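Local coordinates for FixK2 protein (Bradyrhizobium japonicum, PDB 4I2O) that probably regulates transcription as a DNA-binding, two-subunit member of the CRP/FNR superfamily, with a role in nitrogen fixation, at residues Q63-A68 with D109-L114; V69-L74 with L102-I107; F92-G97 with V115-L120. The protein carries 1 engineered substitution. All blocks are in the same frame, centred on the assembly; numbering follows the deposited sequence.

In the fold
Segment 63-68 begins on the end of strand 60-64, and its pairing with 109-114 in interaction 1 closes a loop of 40 residues. The chain then turns into strand 69-74, which pairs with 102-107 in interaction 2, a shorter loop lying wholly within the first. Interaction 3, between 92-97 and 115-120, begins inside both of these loops and ends beyond them, so it crosses each. Interactions 1 and 2 lie in the two facing sheets of the cyclic nucleotide-binding domain fold, whereas interaction 3 ties the segment after strand 91-92 to the start of helix 117-126. Phe92 packs against Val64 and Val112 of interaction 1 and against Val69 and Ala104 of interaction 2.

Interaction 1. Residues Q63-A68 with D109-L114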
ATOM      1  N   GLN A  63      20.085   4.079  -4.948  1.00 26.44           N
ATOM      2  CA  GLN A  63      19.907   2.861  -5.718  1.00 23.59           C
ATOM      3  C   GLN A  63      20.828   1.821  -5.108  1.00 25.27           C
ATOM      4  O   GLN A  63      22.007   2.088  -4.900  1.00 24.54           O
ATOM      5  CB  GLN A  63      20.228   3.096  -7.199  1.00 30.20           C
ATOM      6  CG  GLN A  63      20.106   1.827  -8.027  1.00 31.34           C
ATOM      7  CD  GLN A  63      20.519   2.033  -9.454  1.00 41.99           C
ATOM      8  OE1 GLN A  63      21.506   2.742  -9.732  1.00 44.55           O
ATOM      9  NE2 GLN A  63      19.773   1.426 -10.386  1.00 37.18           N
ATOM     10  N   VAL A  64      20.294   0.654  -4.742  1.00 22.93           N
ATOM     11  CA  VAL A  64      21.199  -0.419  -4.235  1.00 19.06           C
ATOM     12  C   VAL A  64      22.155  -0.886  -5.334  1.00 23.62           C
ATOM     13  O   VAL A  64      21.730  -1.180  -6.462  1.00 26.86           O
ATOM     14  CB  VAL A  64      20.349  -1.602  -3.701  1.00 21.35           C
ATOM     15  CG1 VAL A  64      21.202  -2.663  -3.075  1.00 21.37           C
ATOM     16  CG2 VAL A  64      19.280  -1.130  -2.679  1.00 23.26           C
ATOM     17  N   VAL A  65      23.452  -0.929  -5.034  1.00 26.16           N
ATOM     18  CA  VAL A  65      24.429  -1.531  -5.956  1.00 26.59           C
ATOM     19  C   VAL A  65      24.706  -2.948  -5.465  1.00 29.93           C
ATOM     20  O   VAL A  65      24.482  -3.932  -6.189  1.00 31.30           O
ATOM     21  CB  VAL A  65      25.717  -0.727  -6.018  1.00 26.83           C
ATOM     22  CG1 VAL A  65      26.732  -1.403  -6.972  1.00 28.35           C
ATOM     23  CG2 VAL A  65      25.437   0.678  -6.479  1.00 28.91           C
ATOM     24  N   THR A  66      25.166  -3.080  -4.230  1.00 23.34           N
ATOM     25  CA  THR A  66      25.222  -4.436  -3.642  1.00 23.07           C
ATOM     26  C   THR A  66      24.564  -4.434  -2.301  1.00 22.97           C
ATOM     27  O   THR A  66      24.467  -3.383  -1.675  1.00 28.37           O
ATOM     28  CB  THR A  66      26.661  -4.919  -3.434  1.00 29.53           C
ATOM     29  OG1 THR A  66      27.343  -4.034  -2.517  1.00 28.95           O
ATOM     30  CG2 THR A  66      27.459  -4.922  -4.781  1.00 30.25           C
ATOM     31  N   GLY A  67      24.128  -5.612  -1.855  1.00 23.91           N
ATOM     32  CA  GLY A  67      23.466  -5.762  -0.566  1.00 20.35           C
ATOM     33  C   GLY A  67      21.940  -5.702  -0.616  1.00 22.94           C
ATOM     34  O   GLY A  67      21.334  -6.221  -1.532  1.00 23.96           O
ATOM     35  N   ALA A  68      21.322  -5.150   0.420  1.00 17.80           N
ATOM     36  CA  ALA A  68      19.849  -5.203   0.534  1.00 20.18           C
ATOM     37  C   ALA A  68      19.409  -4.246   1.618  1.00 19.19           C
ATOM     38  O   ALA A  68      20.098  -4.094   2.639  1.00 19.54           O
ATOM     39  CB  ALA A  68      19.385  -6.658   0.878  1.00 23.86           C
ATOM     40  N   ASP A 109      25.679  -5.542   5.013  1.00 22.07           N
ATOM     41  CA  ASP A 109      26.521  -4.482   4.418  1.00 21.81           C
ATOM     42  C   ASP A 109      26.067  -4.177   2.993  1.00 23.76           C
ATOM     43  O   ASP A 109      25.898  -5.128   2.193  1.00 24.19           O
ATOM     44  CB  ASP A 109      28.003  -4.930   4.377  1.00 23.72           C
ATOM     45  CG  ASP A 109      28.629  -5.009   5.746  1.00 31.85           C
ATOM     46  OD1 ASP A 109      27.959  -4.614   6.705  1.00 28.73           O
ATOM     47  OD2 ASP A 109      29.806  -5.447   5.873  1.00 30.49           O
ATOM     48  N   THR A 110      25.906  -2.880   2.663  1.00 23.10           N
ATOM     49  CA  THR A 110      25.242  -2.491   1.402  1.00 20.10           C
ATOM     50  C   THR A 110      25.969  -1.307   0.796  1.00 23.81           C
ATOM     51  O   THR A 110      26.373  -0.386   1.530  1.00 23.73           O
ATOM     52  CB  THR A 110      23.803  -2.096   1.716  1.00 20.39           C
ATOM     53  OG1 THR A 110      23.095  -3.312   2.056  1.00 26.09           O
ATOM     54  CG2 THR A 110      23.078  -1.471   0.493  1.00 22.98           C
ATOM     55  N   SER A 111      26.154  -1.335  -0.531  1.00 22.65           N
ATOM     56  CA  SER A 111      26.663  -0.147  -1.230  1.00 19.27           C
ATOM     57  C   SER A 111      25.538   0.430  -2.092  1.00 22.82           C
ATOM     58  O   SER A 111      24.749  -0.301  -2.678  1.00 28.03           O
ATOM     59  CB  SER A 111      27.894  -0.484  -2.085  1.00 21.80           C
ATOM     60  OG  SER A 111      27.616  -1.536  -3.001  1.00 28.37           O
ATOM     61  N   VAL A 112      25.426   1.752  -2.094  1.00 27.55           N
ATOM     62  CA  VAL A 112      24.382   2.386  -2.870  1.00 25.62           C
ATOM     63  C   VAL A 112      25.027   3.454  -3.764  1.00 28.45           C
ATOM     64  O   VAL A 112      26.187   3.883  -3.562  1.00 31.68           O
ATOM     65  CB  VAL A 112      23.342   3.061  -1.967  1.00 25.30           C
ATOM     66  CG1 VAL A 112      22.612   1.985  -1.085  1.00 28.94           C
ATOM     67  CG2 VAL A 112      24.017   4.166  -1.132  1.00 32.05           C
ATOM     68  N   ARG A 113      24.274   3.890  -4.757  1.00 26.92           N
ATOM     69  CA  ARG A 113      24.606   5.158  -5.445  1.00 29.34           C
ATOM     70  C   ARG A 113      23.512   6.135  -4.995  1.00 29.99           C
ATOM     71  O   ARG A 113      22.368   5.721  -4.725  1.00 30.64           O
ATOM     72  CB  ARG A 113      24.550   4.981  -6.960  1.00 32.31           C
ATOM     73  CG  ARG A 113      25.548   3.955  -7.499  1.00 49.43           C
ATOM     74  CD  ARG A 113      25.624   3.871  -9.024  1.00 59.48           C
ATOM     75  NE  ARG A 113      24.352   4.108  -9.706  1.00 70.11           N
ATOM     76  CZ  ARG A 113      24.223   4.145 -11.035  1.00 80.31           C
ATOM     77  NH1 ARG A 113      25.286   3.949 -11.814  1.00 83.11           N
ATOM     78  NH2 ARG A 113      23.035   4.377 -11.598  1.00 82.64           N
ATOM     79  N   LEU A 114      23.817   7.428  -4.877  1.00 31.84           N
ATOM     80  CA  LEU A 114      22.734   8.360  -4.527  1.00 30.43           C
ATOM     81  C   LEU A 114      22.869   9.673  -5.268  1.00 34.14           C
ATOM     82  O   LEU A 114      23.947  10.012  -5.704  1.00 33.98           O
ATOM     83  CB  LEU A 114      22.632   8.600  -3.017  1.00 37.14           C
ATOM     84  CG  LEU A 114      23.929   8.978  -2.290  1.00 42.64           C
ATOM     85  CD1 LEU A 114      24.180  10.446  -2.342  1.00 44.20           C
ATOM     86  CD2 LEU A 114      23.843   8.518  -0.853  1.00 48.77           C
TER
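A classic beta bulge, in which Val65 and Thr66 both face Ser111, interrupts the antiparallel pairing of strands 60-64 and 110-116. The carbonyl oxygen of Ser111 accepts two N-H groups: Val65 N lies 2.8 Å from Ser111 O, and Thr66 N follows at 3.2 Å from Ser111 O, on the same face of the carbonyl plane. The extra residue shifts the register by one. Before it the pairing is regular, with Gln63 N 2.8 Å from Arg113 O. Beyond it the Thr66 and Ser111 side chains project to one face of the sheet, and their hydroxyls are hydrogen-bonded to each other, OG1 of Thr66 lying 2.6 Å from OG of Ser111. Both oxygens sit between the backbone N and the carbonyl carbon (chi1 61° and 55°), which brings them together. Gln63 and Arg113 lie side by side on that face, OE1 of Gln63 being 2.9 Å from NH2 of Arg113, while Gln63 NE2 is bonded to Gly89 O. The Val65 side chain crosses that of Arg113 at about a right angle, its CG2 3.4 Å from Arg113 CG. At Gly67 a side chain would collide with Thr110 OG1. That hydroxyl, also bonded to Ile108 O, accepts a hydrogen bond from Ala68 N, 3.0 Å from Thr110 OG1. Bulged antiparallel pairing here carries the chain round a corner toward the second sheet of the beta sandwich of a cyclic nucleotide-binding domain.

Interaction 2. Residues V69-L74 with L102-I107; sequences VRSYKL and LAAEAI
Arg70 and Glu105, a hydrogen-bonded pair of the antiparallel strands 69-74 and 103-106, form a salt bridge in the second sheet of the cyclic nucleotide-binding domain fold. The guanidinium grips a single carboxylate oxygen side-on: NE of Arg70 lies 3.0 Å from OE1 of Glu105 and NH2 of Arg70 also 3.0 Å from OE1 of Glu105. OE1 sits at the guanidinium edge, in its plane. The carboxylate is turned 82° from that plane; NE meets OE1 nearly along its C-O bond, and NH2 comes from above the carboxylate plane. Beside this grip, CG1 of Ile107 packs 3.7 Å from NH1 of Arg70.

The backbone holds the two residues in register, with Arg70 N 2.9 Å from Glu105 O. Arg70 CG lies between the backbone N and the carbonyl carbon (chi1 56°), and from there the chain runs extended to NE. Tyr72, on the same face of the sheet, pairs with Ala103, and Tyr72 N is 3.0 Å from Ala103 O. Its ring takes the Ala103 methyl over one face in a CH-pi contact, offset toward the rim, where CB of Ala103 comes 3.5 Å from CZ of Tyr72. On the Val69, Ser71 and Ala104 face, Ser71 OG is bonded to His86 NE2.

Further out, NH1 and NH2 of Arg70 carry salt bridges to Asp186 and Asp48. The Arg70 charge is likely to help keep these carboxylates ionised, and the bond to Asp186 links the sheet with helix 184-191 of the helix-turn-helix domain. A water 3.0 Å from NH1 of Arg70 accepts its hydrogen and donates its own to Ile107 O, 2.7 Å from that water.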
ATOM      1  N   VAL A  69      18.221  -3.680   1.424  1.00 19.28           N
ATOM      2  CA  VAL A  69      17.705  -2.638   2.328  1.00 15.79           C
ATOM      3  C   VAL A  69      16.256  -2.990   2.687  1.00 18.85           C
ATOM      4  O   VAL A  69      15.513  -3.480   1.854  1.00 19.67           O
ATOM      5  CB  VAL A  69      17.783  -1.263   1.601  1.00 16.71           C
ATOM      6  CG1 VAL A  69      17.125  -0.124   2.462  1.00 22.88           C
ATOM      7  CG2 VAL A  69      19.284  -0.895   1.336  1.00 16.70           C
ATOM      8  N   ARG A  70      15.845  -2.712   3.912  1.00 16.93           N
ATOM      9  CA  ARG A  70      14.399  -2.810   4.242  1.00 17.73           C
ATOM     10  C   ARG A  70      13.800  -1.448   4.551  1.00 19.71           C
ATOM     11  O   ARG A  70      14.438  -0.643   5.221  1.00 20.93           O
ATOM     12  CB  ARG A  70      14.213  -3.764   5.439  1.00 16.91           C
ATOM     13  CG  ARG A  70      15.040  -3.355   6.682  1.00 17.69           C
ATOM     14  CD  ARG A  70      14.827  -4.336   7.940  1.00 20.20           C
ATOM     15  NE  ARG A  70      15.782  -3.955   8.968  1.00 24.11           N
ATOM     16  CZ  ARG A  70      16.910  -4.622   9.255  1.00 21.08           C
ATOM     17  NH1 ARG A  70      17.195  -5.811   8.729  1.00 21.50           N
ATOM     18  NH2 ARG A  70      17.744  -4.124  10.151  1.00 22.97           N
ATOM     19  N   SER A  71      12.577  -1.194   4.072  1.00 19.30           N
ATOM     20  CA  SER A  71      11.842   0.039   4.361  1.00 18.13           C
ATOM     21  C   SER A  71      10.690  -0.387   5.250  1.00 20.20           C
ATOM     22  O   SER A  71      10.027  -1.373   4.923  1.00 19.04           O
ATOM     23  CB  SER A  71      11.234   0.682   3.069  1.00 27.72           C
ATOM     24  OG  SER A  71      12.259   1.311   2.288  1.00 36.59           O
ATOM     25  N   TYR A  72      10.463   0.340   6.352  1.00 17.75           N
ATOM     26  CA  TYR A  72       9.463  -0.084   7.334  1.00 20.60           C
ATOM     27  C   TYR A  72       8.866   1.055   8.133  1.00 22.04           C
ATOM     28  O   TYR A  72       9.369   2.215   8.144  1.00 20.17           O
ATOM     29  CB  TYR A  72      10.114  -1.085   8.292  1.00 17.75           C
ATOM     30  CG  TYR A  72      11.214  -0.464   9.046  1.00 19.66           C
ATOM     31  CD1 TYR A  72      10.977   0.174  10.262  1.00 23.76           C
ATOM     32  CD2 TYR A  72      12.509  -0.425   8.499  1.00 24.75           C
ATOM     33  CE1 TYR A  72      12.010   0.805  10.950  1.00 28.46           C
ATOM     34  CE2 TYR A  72      13.520   0.195   9.155  1.00 30.64           C
ATOM     35  CZ  TYR A  72      13.277   0.809  10.365  1.00 33.36           C
ATOM     36  OH  TYR A  72      14.320   1.420  10.998  1.00 35.45           O
ATOM     37  N   LYS A  73       7.738   0.755   8.784  1.00 20.49           N
ATOM     38  CA  LYS A  73       7.130   1.706   9.694  1.00 22.42           C
ATOM     39  C   LYS A  73       7.044   1.011  11.024  1.00 20.75           C
ATOM     40  O   LYS A  73       6.831  -0.195  11.057  1.00 22.18           O
ATOM     41  CB  LYS A  73       5.689   2.047   9.236  1.00 20.83           C
ATOM     42  CG  LYS A  73       5.649   2.825   7.896  1.00 37.61           C
ATOM     43  CD  LYS A  73       4.233   3.232   7.474  1.00 38.58           C
ATOM     44  CE  LYS A  73       3.846   4.558   8.086  1.00 43.14           C
ATOM     45  NZ  LYS A  73       4.582   5.726   7.501  1.00 39.13           N
ATOM     46  N   LEU A  74       7.178   1.759  12.116  1.00 23.03           N
ATOM     47  CA  LEU A  74       7.044   1.146  13.465  1.00 26.59           C
ATOM     48  C   LEU A  74       5.875   1.637  14.233  1.00 32.67           C
ATOM     49  O   LEU A  74       5.400   2.759  14.025  1.00 31.85           O
ATOM     50  CB  LEU A  74       8.307   1.508  14.300  1.00 26.38           C
ATOM     51  CG  LEU A  74       9.605   0.952  13.845  1.00 31.61           C
ATOM     52  CD1 LEU A  74      10.704   1.646  14.708  1.00 29.38           C
ATOM     53  CD2 LEU A  74       9.577  -0.536  14.115  1.00 32.72           C
ATOM     54  N   LEU A 102       8.798   6.224   5.223  1.00 25.30           N
ATOM     55  CA  LEU A 102       9.220   4.986   5.832  1.00 24.36           C
ATOM     56  C   LEU A 102      10.686   5.191   6.225  1.00 22.82           C
ATOM     57  O   LEU A 102      11.383   5.988   5.602  1.00 27.80           O
ATOM     58  CB  LEU A 102       9.141   3.791   4.853  1.00 24.09           C
ATOM     59  CG  LEU A 102       7.724   3.166   4.737  1.00 37.91           C
ATOM     60  CD1 LEU A 102       6.874   4.017   3.855  1.00 41.96           C
ATOM     61  CD2 LEU A 102       7.697   1.761   4.215  1.00 37.18           C
ATOM     62  N   ALA A 103      11.130   4.483   7.236  1.00 26.10           N
ATOM     63  CA  ALA A 103      12.561   4.432   7.578  1.00 27.35           C
ATOM     64  C   ALA A 103      13.197   3.396   6.660  1.00 24.90           C
ATOM     65  O   ALA A 103      12.491   2.559   6.099  1.00 24.43           O
ATOM     66  CB  ALA A 103      12.721   4.028   9.034  1.00 27.51           C
ATOM     67  N   ALA A 104      14.540   3.419   6.514  1.00 20.04           N
ATOM     68  CA  ALA A 104      15.206   2.441   5.645  1.00 19.29           C
ATOM     69  C   ALA A 104      16.458   2.079   6.366  1.00 23.77           C
ATOM     70  O   ALA A 104      17.135   2.974   6.913  1.00 24.17           O
ATOM     71  CB  ALA A 104      15.593   3.070   4.248  1.00 21.79           C
ATOM     72  N   GLU A 105      16.770   0.787   6.368  1.00 20.85           N
ATOM     73  CA  GLU A 105      17.961   0.272   7.060  1.00 19.79           C
ATOM     74  C   GLU A 105      18.621  -0.748   6.193  1.00 20.81           C
ATOM     75  O   GLU A 105      17.965  -1.526   5.526  1.00 23.56           O
ATOM     76  CB  GLU A 105      17.571  -0.465   8.368  1.00 28.88           C
ATOM     77  CG  GLU A 105      17.443   0.382   9.602  1.00 32.08           C
ATOM     78  CD  GLU A 105      16.925  -0.400  10.814  1.00 37.79           C
ATOM     79  OE1 GLU A 105      16.312  -1.485  10.619  1.00 31.99           O
ATOM     80  OE2 GLU A 105      17.083   0.109  11.958  1.00 36.66           O
ATOM     81  N   ALA A 106      19.956  -0.802   6.249  1.00 20.69           N
ATOM     82  CA  ALA A 106      20.671  -1.875   5.560  1.00 21.05           C
ATOM     83  C   ALA A 106      20.406  -3.204   6.258  1.00 19.25           C
ATOM     84  O   ALA A 106      20.533  -3.297   7.464  1.00 23.65           O
ATOM     85  CB  ALA A 106      22.185  -1.598   5.537  1.00 19.36           C
ATOM     86  N   ILE A 107      20.059  -4.237   5.481  1.00 18.73           N
ATOM     87  CA  ILE A 107      19.830  -5.589   6.027  1.00 16.29           C
ATOM     88  C   ILE A 107      21.162  -6.305   6.221  1.00 21.26           C
ATOM     89  O   ILE A 107      21.338  -7.083   7.181  1.00 22.29           O
ATOM     90  CB  ILE A 107      18.943  -6.404   5.105  1.00 19.69           C
ATOM     91  CG1 ILE A 107      17.564  -5.738   5.028  1.00 19.35           C
ATOM     92  CG2 ILE A 107      18.732  -7.823   5.636  1.00 21.24           C
ATOM     93  CD1 ILE A 107      16.729  -6.313   3.856  1.00 23.41           C
TER
HETATM   94  O   HOH W   1      19.828  -7.147   9.409  1.00 27.09           O

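Interaction 3. Residues F92-G97 with V115-L120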
ATOM      1  N   PHE A  92      15.346   3.544  -4.289  1.00 22.37           N
ATOM      2  CA  PHE A  92      14.463   3.763  -3.138  1.00 23.35           C
ATOM      3  C   PHE A  92      14.691   5.156  -2.569  1.00 24.62           C
ATOM      4  O   PHE A  92      15.679   5.849  -2.881  1.00 25.37           O
ATOM      5  CB  PHE A  92      14.641   2.664  -2.065  1.00 25.95           C
ATOM      6  CG  PHE A  92      16.013   2.668  -1.393  1.00 24.55           C
ATOM      7  CD1 PHE A  92      16.183   3.288  -0.157  1.00 22.83           C
ATOM      8  CD2 PHE A  92      17.113   2.030  -1.980  1.00 20.83           C
ATOM      9  CE1 PHE A  92      17.405   3.289   0.479  1.00 22.22           C
ATOM     10  CE2 PHE A  92      18.400   2.040  -1.365  1.00 22.38           C
ATOM     11  CZ  PHE A  92      18.558   2.662  -0.124  1.00 23.79           C
ATOM     12  N   GLY A  93      13.741   5.581  -1.759  1.00 24.76           N
ATOM     13  CA  GLY A  93      13.811   6.859  -1.066  1.00 29.48           C
ATOM     14  C   GLY A  93      13.285   8.022  -1.860  1.00 27.95           C
ATOM     15  O   GLY A  93      13.388   9.166  -1.400  1.00 27.62           O
ATOM     16  N   LEU A  94      12.745   7.759  -3.061  1.00 24.16           N
ATOM     17  CA  LEU A  94      12.123   8.801  -3.883  1.00 28.16           C
ATOM     18  C   LEU A  94      10.799   9.245  -3.263  1.00 29.05           C
ATOM     19  O   LEU A  94       9.922   8.411  -2.975  1.00 29.22           O
ATOM     20  CB  LEU A  94      11.869   8.307  -5.322  1.00 26.58           C
ATOM     21  CG  LEU A  94      11.257   9.357  -6.281  1.00 30.28           C
ATOM     22  CD1 LEU A  94      12.172  10.561  -6.545  1.00 30.05           C
ATOM     23  CD2 LEU A  94      10.851   8.641  -7.567  1.00 32.68           C
ATOM     24  N   GLU A  95      10.680  10.546  -3.022  1.00 31.74           N
ATOM     25  CA  GLU A  95       9.446  11.121  -2.480  1.00 31.07           C
ATOM     26  C   GLU A  95       9.038  12.323  -3.274  1.00 28.57           C
ATOM     27  O   GLU A  95       9.885  13.185  -3.685  1.00 31.32           O
ATOM     28  CB  GLU A  95       9.593  11.483  -0.998  1.00 32.96           C
ATOM     29  CG  GLU A  95       9.935  10.263  -0.101  1.00 31.51           C
ATOM     30  CD  GLU A  95       8.703   9.495   0.413  1.00 35.52           C
ATOM     31  OE1 GLU A  95       7.560   9.859   0.050  1.00 35.19           O
ATOM     32  OE2 GLU A  95       8.888   8.523   1.176  1.00 30.82           O
ATOM     33  N   SER A  96       7.724  12.414  -3.524  1.00 28.59           N
ATOM     34  CA  SER A  96       7.223  13.576  -4.185  1.00 32.45           C
ATOM     35  C   SER A  96       7.185  14.667  -3.127  1.00 32.52           C
ATOM     36  O   SER A  96       7.434  15.844  -3.408  1.00 38.43           O
ATOM     37  CB  SER A  96       5.804  13.312  -4.681  1.00 31.04           C
ATOM     38  OG  SER A  96       5.178  14.525  -5.011  1.00 36.13           O
ATOM     39  N   GLY A  97       6.847  14.266  -1.907  1.00 34.61           N
ATOM     40  CA  GLY A  97       6.719  15.224  -0.822  1.00 40.73           C
ATOM     41  C   GLY A  97       8.070  15.474  -0.169  1.00 44.65           C
ATOM     42  O   GLY A  97       9.114  15.047  -0.685  1.00 44.36           O
ATOM     43  N   VAL A 115      21.757  10.397  -5.399  1.00 33.60           N
ATOM     44  CA  VAL A 115      21.740  11.675  -6.092  1.00 39.80           C
ATOM     45  C   VAL A 115      20.925  12.614  -5.239  1.00 35.91           C
ATOM     46  O   VAL A 115      20.071  12.166  -4.493  1.00 34.77           O
ATOM     47  CB  VAL A 115      21.074  11.562  -7.480  1.00 39.69           C
ATOM     48  CG1 VAL A 115      21.952  10.736  -8.434  1.00 42.49           C
ATOM     49  CG2 VAL A 115      19.750  10.939  -7.361  1.00 35.81           C
ATOM     50  N   LYS A 116      21.184  13.913  -5.329  1.00 37.76           N
ATOM     51  CA  LYS A 116      20.337  14.827  -4.582  1.00 39.82           C
ATOM     52  C   LYS A 116      18.946  14.857  -5.202  1.00 40.12           C
ATOM     53  O   LYS A 116      18.797  14.904  -6.425  1.00 40.60           O
ATOM     54  CB  LYS A 116      20.881  16.247  -4.538  1.00 45.16           C
ATOM     55  CG  LYS A 116      22.238  16.357  -3.912  1.00 53.48           C
ATOM     56  CD  LYS A 116      22.586  17.809  -3.579  1.00 61.01           C
ATOM     57  CE  LYS A 116      24.039  17.896  -3.115  1.00 63.63           C
ATOM     58  NZ  LYS A 116      24.981  17.419  -4.175  1.00 65.15           N
ATOM     59  N   ARG A 117      17.949  14.801  -4.335  1.00 37.89           N
ATOM     60  CA  ARG A 117      16.565  14.994  -4.745  1.00 38.59           C
ATOM     61  C   ARG A 117      16.406  16.310  -5.543  1.00 42.42           C
ATOM     62  O   ARG A 117      15.706  16.354  -6.559  1.00 42.93           O
ATOM     63  CB  ARG A 117      15.673  14.964  -3.512  1.00 43.93           C
ATOM     64  CG  ARG A 117      14.206  15.255  -3.762  1.00 50.56           C
ATOM     65  CD  ARG A 117      13.545  14.306  -4.751  1.00 52.65           C
ATOM     66  NE  ARG A 117      12.101  14.576  -4.832  1.00 58.44           N
ATOM     67  CZ  ARG A 117      11.567  15.695  -5.339  1.00 69.70           C
ATOM     68  NH1 ARG A 117      12.339  16.682  -5.796  1.00 74.91           N
ATOM     69  NH2 ARG A 117      10.252  15.845  -5.381  1.00 72.92           N
ATOM     70  N   SER A 118      17.091  17.371  -5.134  1.00 43.25           N
ATOM     71  CA  SER A 118      16.950  18.645  -5.849  1.00 46.17           C
ATOM     72  C   SER A 118      17.538  18.543  -7.263  1.00 51.19           C
ATOM     73  O   SER A 118      17.124  19.243  -8.194  1.00 45.29           O
ATOM     74  CB  SER A 118      17.632  19.768  -5.068  1.00 52.87           C
ATOM     75  OG  SER A 118      18.982  19.447  -4.749  1.00 59.09           O
ATOM     76  N   SER A 119      18.531  17.677  -7.423  1.00 48.16           N
ATOM     77  CA  SER A 119      19.104  17.458  -8.739  1.00 43.91           C
ATOM     78  C   SER A 119      18.094  16.789  -9.688  1.00 41.07           C
ATOM     79  O   SER A 119      18.034  17.151 -10.870  1.00 41.14           O
ATOM     80  CB  SER A 119      20.406  16.660  -8.630  1.00 40.52           C
ATOM     81  OG  SER A 119      21.428  17.558  -8.254  1.00 50.59           O
ATOM     82  N   LEU A 120      17.313  15.841  -9.160  1.00 36.28           N
ATOM     83  CA  LEU A 120      16.245  15.161  -9.910  1.00 34.55           C
ATOM     84  C   LEU A 120      15.110  16.113 -10.279  1.00 41.84           C
ATOM     85  O   LEU A 120      14.579  16.061 -11.401  1.00 45.53           O
ATOM     86  CB  LEU A 120      15.668  13.960  -9.110  1.00 35.83           C
ATOM     87  CG  LEU A 120      16.597  12.746  -9.091  1.00 37.22           C
ATOM     88  CD1 LEU A 120      16.050  11.627  -8.227  1.00 34.03           C
ATOM     89  CD2 LEU A 120      16.861  12.236 -10.497  1.00 40.76           C
TER
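Arg117 binds the backbone carbonyl of Glu95 with two nitrogens of its guanidinium. NE of Arg117 lies 2.9 Å from Glu95 O and approaches nearly in line with the carbonyl bond; NH2 of Arg117, at 3.2 Å from Glu95 O, falls on a lone pair in the carbonyl plane. The oxygen in turn sits at the edge of the guanidinium, close to its plane, so the flat group is held side-on. CG of Arg117 is anti to the backbone N (chi1 176°), and a bend at chi2 of 58° places CD. The third nitrogen, NH1, forms a salt bridge with Glu121 one helical turn on. An alanine in place of Arg117 would probably leave Glu95 O without these two donors and the Glu121 carboxylate without its charged mate.

Arg117 opens helix 117-126, directly after strand 110-116 of the cyclic nucleotide-binding domain fold. Lys116 occupies the N-cap position, and its carbonyl receives the first turn, with Leu120 N 3.2 Å from Lys116 O. Glu95 uses its side chain outside this contact, OE2 bonding to Arg101 N.

Between the two segments the apolar contact is slight: Leu94 CD1 lies 4.4 Å from Leu120 CD1. Leu94 also packs on Val61 and helix 128-154 of its own chain. From the second subunit, Trp135 packs on Leu94 and Arg117, while Arg132 hydrogen-bonds through NH1 to Ser96 OG.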